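Local coordinates for protein translation initiation factor eIF2B, subunit delta (Archaeoglobus fulgidus, PDB 1T5O) that probably catalyses the interconversion of methylthioribose-1-phosphate and methylthioribulose-1-phosphate, an isomerase step of methionine biosynthesis, at residues V279-F291 with L300-T312. Residues are numbered along the deposited sequence; the frame is centred on the assembly and turned at random.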
# COMPACT_ATOMS: atom_id res chain seq x y z
N VAL A 279 -24.98 4.29 -3.59
CA VAL A 279 -23.87 4.97 -2.93
C VAL A 279 -22.82 5.56 -3.85
O VAL A 279 -22.36 4.90 -4.78
CB VAL A 279 -23.19 3.96 -1.96
CG1 VAL A 279 -22.05 4.63 -1.19
CG2 VAL A 279 -24.24 3.38 -1.01
N VAL A 280 -22.43 6.80 -3.61
CA VAL A 280 -21.39 7.38 -4.44
C VAL A 280 -20.11 7.43 -3.61
O VAL A 280 -20.12 7.89 -2.45
CB VAL A 280 -21.75 8.80 -4.94
CG1 VAL A 280 -23.04 8.75 -5.76
CG2 VAL A 280 -21.88 9.74 -3.79
N ILE A 281 -19.02 6.91 -4.16
CA ILE A 281 -17.75 6.93 -3.44
C ILE A 281 -16.95 8.17 -3.83
O ILE A 281 -16.59 8.37 -4.98
CB ILE A 281 -16.89 5.67 -3.74
CG1 ILE A 281 -17.57 4.41 -3.17
CG2 ILE A 281 -15.47 5.84 -3.11
CD1 ILE A 281 -17.04 3.10 -3.77
N GLU A 282 -16.68 8.98 -2.83
CA GLU A 282 -15.92 10.21 -3.01
C GLU A 282 -14.43 9.96 -3.23
O GLU A 282 -13.87 8.99 -2.75
CB GLU A 282 -16.12 11.08 -1.77
CG GLU A 282 -16.23 10.24 -0.49
CD GLU A 282 -17.07 10.91 0.62
OE1 GLU A 282 -18.13 11.52 0.29
OE2 GLU A 282 -16.69 10.82 1.81
N GLU A 283 -13.80 10.87 -3.97
CA GLU A 283 -12.37 10.81 -4.24
C GLU A 283 -11.71 11.67 -3.16
O GLU A 283 -12.26 12.69 -2.80
CB GLU A 283 -12.08 11.45 -5.59
CG GLU A 283 -12.18 10.53 -6.78
CD GLU A 283 -11.03 9.59 -6.83
OE1 GLU A 283 -9.88 10.03 -7.09
OE2 GLU A 283 -11.28 8.39 -6.59
N ARG A 284 -10.55 11.25 -2.66
CA ARG A 284 -9.79 12.00 -1.66
C ARG A 284 -8.69 12.75 -2.40
O ARG A 284 -8.36 12.42 -3.54
CB ARG A 284 -9.19 11.06 -0.61
CG ARG A 284 -10.23 10.43 0.35
CD ARG A 284 -11.03 11.49 1.14
NE ARG A 284 -12.08 10.90 2.00
CZ ARG A 284 -13.40 11.01 1.80
NH1 ARG A 284 -13.88 11.67 0.75
NH2 ARG A 284 -14.25 10.45 2.65
N PRO A 285 -8.10 13.78 -1.76
CA PRO A 285 -7.04 14.60 -2.37
C PRO A 285 -5.93 13.81 -3.05
O PRO A 285 -5.34 12.91 -2.46
CB PRO A 285 -6.51 15.41 -1.18
CG PRO A 285 -7.75 15.57 -0.32
CD PRO A 285 -8.32 14.16 -0.35
N ARG A 286 -5.62 14.16 -4.29
CA ARG A 286 -4.58 13.48 -5.04
C ARG A 286 -3.19 13.61 -4.38
O ARG A 286 -2.31 12.77 -4.61
CB ARG A 286 -4.53 14.01 -6.48
CG ARG A 286 -4.24 15.51 -6.62
CD ARG A 286 -4.31 15.95 -8.08
NE ARG A 286 -3.24 15.38 -8.90
CZ ARG A 286 -2.01 15.88 -8.99
NH1 ARG A 286 -1.68 16.98 -8.31
NH2 ARG A 286 -1.12 15.32 -9.79
N GLU A 287 -3.00 14.62 -3.54
CA GLU A 287 -1.66 14.77 -2.95
C GLU A 287 -1.31 13.67 -1.95
O GLU A 287 -0.14 13.48 -1.63
CB GLU A 287 -1.48 16.15 -2.31
CG GLU A 287 -2.05 16.35 -0.91
CD GLU A 287 -1.31 17.45 -0.14
OE1 GLU A 287 -1.98 18.25 0.57
OE2 GLU A 287 -0.06 17.52 -0.25
N GLU A 288 -2.31 12.93 -1.48
CA GLU A 288 -2.08 11.85 -0.54
C GLU A 288 -1.26 10.74 -1.18
O GLU A 288 -0.72 9.89 -0.47
CB GLU A 288 -3.44 11.29 -0.03
CG GLU A 288 -4.25 12.30 0.78
CD GLU A 288 -5.59 11.75 1.27
OE1 GLU A 288 -6.00 10.63 0.86
OE2 GLU A 288 -6.24 12.44 2.09
N LEU A 289 -1.17 10.73 -2.51
CA LEU A 289 -0.36 9.72 -3.22
C LEU A 289 0.94 10.29 -3.80
O LEU A 289 1.81 9.54 -4.25
CB LEU A 289 -1.14 9.14 -4.41
CG LEU A 289 -2.19 8.03 -4.26
CD1 LEU A 289 -1.51 6.72 -4.01
CD2 LEU A 289 -3.16 8.37 -3.16
N ILE A 290 1.06 11.61 -3.79
CA ILE A 290 2.20 12.29 -4.40
C ILE A 290 3.32 12.64 -3.42
O ILE A 290 4.49 12.68 -3.78
CB ILE A 290 1.68 13.57 -5.17
CG1 ILE A 290 0.80 13.11 -6.34
CG2 ILE A 290 2.85 14.42 -5.70
CD1 ILE A 290 0.10 14.22 -7.11
N PHE A 291 2.94 12.88 -2.17
CA PHE A 291 3.88 13.23 -1.12
C PHE A 291 3.65 12.31 0.06
O PHE A 291 2.54 11.83 0.28
CB PHE A 291 3.63 14.67 -0.67
CG PHE A 291 4.27 15.70 -1.54
CD1 PHE A 291 5.62 16.02 -1.37
CD2 PHE A 291 3.55 16.34 -2.54
CE1 PHE A 291 6.23 16.97 -2.19
CE2 PHE A 291 4.16 17.28 -3.38
CZ PHE A 291 5.50 17.60 -3.20
N LEU A 300 4.90 15.11 -9.85
CA LEU A 300 3.91 16.10 -9.39
C LEU A 300 2.60 16.14 -10.15
O LEU A 300 1.56 16.36 -9.55
CB LEU A 300 4.52 17.51 -9.40
CG LEU A 300 5.73 17.72 -8.50
CD1 LEU A 300 6.24 19.16 -8.68
CD2 LEU A 300 5.34 17.45 -7.05
N ASN A 301 2.65 15.93 -11.46
CA ASN A 301 1.45 15.99 -12.28
C ASN A 301 0.86 14.65 -12.67
O ASN A 301 0.07 14.56 -13.60
CB ASN A 301 1.72 16.79 -13.56
CG ASN A 301 2.18 18.19 -13.26
OD1 ASN A 301 1.78 18.79 -12.26
ND2 ASN A 301 3.02 18.73 -14.14
N VAL A 302 1.23 13.60 -11.95
CA VAL A 302 0.69 12.30 -12.28
C VAL A 302 -0.81 12.27 -11.97
O VAL A 302 -1.28 12.91 -11.02
CB VAL A 302 1.40 11.17 -11.46
CG1 VAL A 302 0.98 11.25 -9.99
CG2 VAL A 302 1.10 9.80 -12.07
N LYS A 303 -1.56 11.56 -12.81
CA LYS A 303 -2.99 11.37 -12.62
C LYS A 303 -3.15 10.36 -11.47
O LYS A 303 -2.48 9.32 -11.45
CB LYS A 303 -3.61 10.80 -13.89
CG LYS A 303 -5.10 10.57 -13.75
CD LYS A 303 -5.72 10.24 -15.10
CE LYS A 303 -7.23 10.42 -15.03
NZ LYS A 303 -7.79 9.68 -13.89
N VAL A 304 -4.05 10.65 -10.55
CA VAL A 304 -4.30 9.80 -9.38
C VAL A 304 -5.77 9.38 -9.26
O VAL A 304 -6.68 10.17 -9.52
CB VAL A 304 -3.89 10.59 -8.11
CG1 VAL A 304 -4.23 9.83 -6.84
CG2 VAL A 304 -2.43 10.92 -8.16
N TYR A 305 -6.01 8.11 -8.93
CA TYR A 305 -7.37 7.63 -8.67
C TYR A 305 -7.26 7.29 -7.19
O TYR A 305 -6.48 6.39 -6.80
CB TYR A 305 -7.68 6.38 -9.51
CG TYR A 305 -9.02 5.78 -9.16
CD1 TYR A 305 -10.18 6.56 -9.16
CD2 TYR A 305 -9.12 4.44 -8.78
CE1 TYR A 305 -11.43 6.01 -8.78
CE2 TYR A 305 -10.34 3.89 -8.41
CZ TYR A 305 -11.48 4.67 -8.41
OH TYR A 305 -12.65 4.12 -8.01
N ASN A 306 -8.00 8.01 -6.35
CA ASN A 306 -7.91 7.84 -4.90
C ASN A 306 -9.28 7.71 -4.20
O ASN A 306 -9.64 8.55 -3.38
CB ASN A 306 -7.10 9.05 -4.33
CG ASN A 306 -6.73 8.91 -2.85
OD1 ASN A 306 -6.67 7.81 -2.29
ND2 ASN A 306 -6.45 10.05 -2.21
N PRO A 307 -10.06 6.66 -4.53
CA PRO A 307 -11.37 6.50 -3.88
C PRO A 307 -11.22 6.36 -2.36
O PRO A 307 -10.25 5.76 -1.89
CB PRO A 307 -11.92 5.22 -4.51
CG PRO A 307 -10.61 4.40 -4.75
CD PRO A 307 -9.70 5.47 -5.32
N ALA A 308 -12.18 6.88 -1.61
CA ALA A 308 -12.09 6.83 -0.14
C ALA A 308 -12.48 5.48 0.45
O ALA A 308 -11.98 5.09 1.50
CB ALA A 308 -12.98 7.95 0.48
N PHE A 309 -13.37 4.77 -0.23
CA PHE A 309 -13.84 3.48 0.24
C PHE A 309 -14.01 2.53 -0.92
O PHE A 309 -13.92 2.93 -2.08
CB PHE A 309 -15.26 3.59 0.85
CG PHE A 309 -15.43 4.72 1.84
CD1 PHE A 309 -15.95 5.94 1.43
CD2 PHE A 309 -15.08 4.54 3.17
CE1 PHE A 309 -16.11 6.98 2.34
CE2 PHE A 309 -15.24 5.57 4.09
CZ PHE A 309 -15.75 6.80 3.68
N ASP A 310 -14.29 1.27 -0.59
CA ASP A 310 -14.66 0.29 -1.59
C ASP A 310 -15.80 -0.54 -1.00
O ASP A 310 -16.03 -0.54 0.20
CB ASP A 310 -13.50 -0.61 -2.09
CG ASP A 310 -12.73 -1.36 -0.99
OD1 ASP A 310 -13.26 -1.69 0.10
OD2 ASP A 310 -11.55 -1.67 -1.27
N PRO A 311 -16.58 -1.21 -1.86
CA PRO A 311 -17.68 -2.04 -1.39
C PRO A 311 -17.24 -3.51 -1.34
O PRO A 311 -16.67 -4.02 -2.29
CB PRO A 311 -18.77 -1.81 -2.43
CG PRO A 311 -17.99 -1.44 -3.73
CD PRO A 311 -16.61 -0.99 -3.32
N THR A 312 -17.45 -4.15 -0.21
CA THR A 312 -17.12 -5.57 -0.06
C THR A 312 -18.48 -6.29 -0.16
O THR A 312 -19.38 -6.02 0.65
CB THR A 312 -16.48 -5.87 1.34
OG1 THR A 312 -15.17 -5.29 1.43
CG2 THR A 312 -16.39 -7.37 1.57
O HOH W 1 -5.14 13.45 -10.68
O HOH W 2 1.30 17.92 -6.96
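Arg286 NH2 holds two backbone carbonyls at once, Val302 O at 2.7 Å and Leu300 O at 2.9 Å, both near the guanidinium plane. The Arg286 side chain bends at chi3 (-67°), turning the guanidinium to these carbonyls, while Ile290 CD1 lies over one of its faces. One water joins Arg286 NE to Val304 N; a second donates to Leu300 O and receives only a weak bond from Arg286 NH1. Farther along, Asn306 bonds through both backbone and side chain. Its O accepts from Arg284 N, and its N gives a nearly straight bond to the syn lone pair of Glu283 OE1 (2.9 Å). With CG anti to the backbone N (chi1 -171°), ND2 reaches Glu288 OE1 at 3.2 Å, arriving from above the carboxylate plane, and makes a weak bond to Pro285 O; Leu289 CD2 packs against the same amide. Leu289 CG also meets Val304 CG1 at 3.7 Å. Beyond a bond from Ala308 N to Glu282 O, Ala308 CB sits over the centre of the Arg284 guanidinium, 3.4 Å from Arg284 CZ. Arg284 NH2 also forms a salt bridge with Glu282 OE2 (2.6 Å), which in turn approaches the edge of the Phe309 ring. A methionine at Arg284 would probably leave the Glu282 carboxylate without this charged mate and free to turn beside Phe309. That phenylalanine touches Asp234, the predicted proton donor, so this end of the contact borders the probable active site. The paired segments form an arm. At its base, strand 309-313 lies along strand 240-244, whose Phe242 meets Ile281; farther out, Lys303 and Val304 pair in parallel with a strand of the second subunit, so that beta pairing runs across the dimer interface.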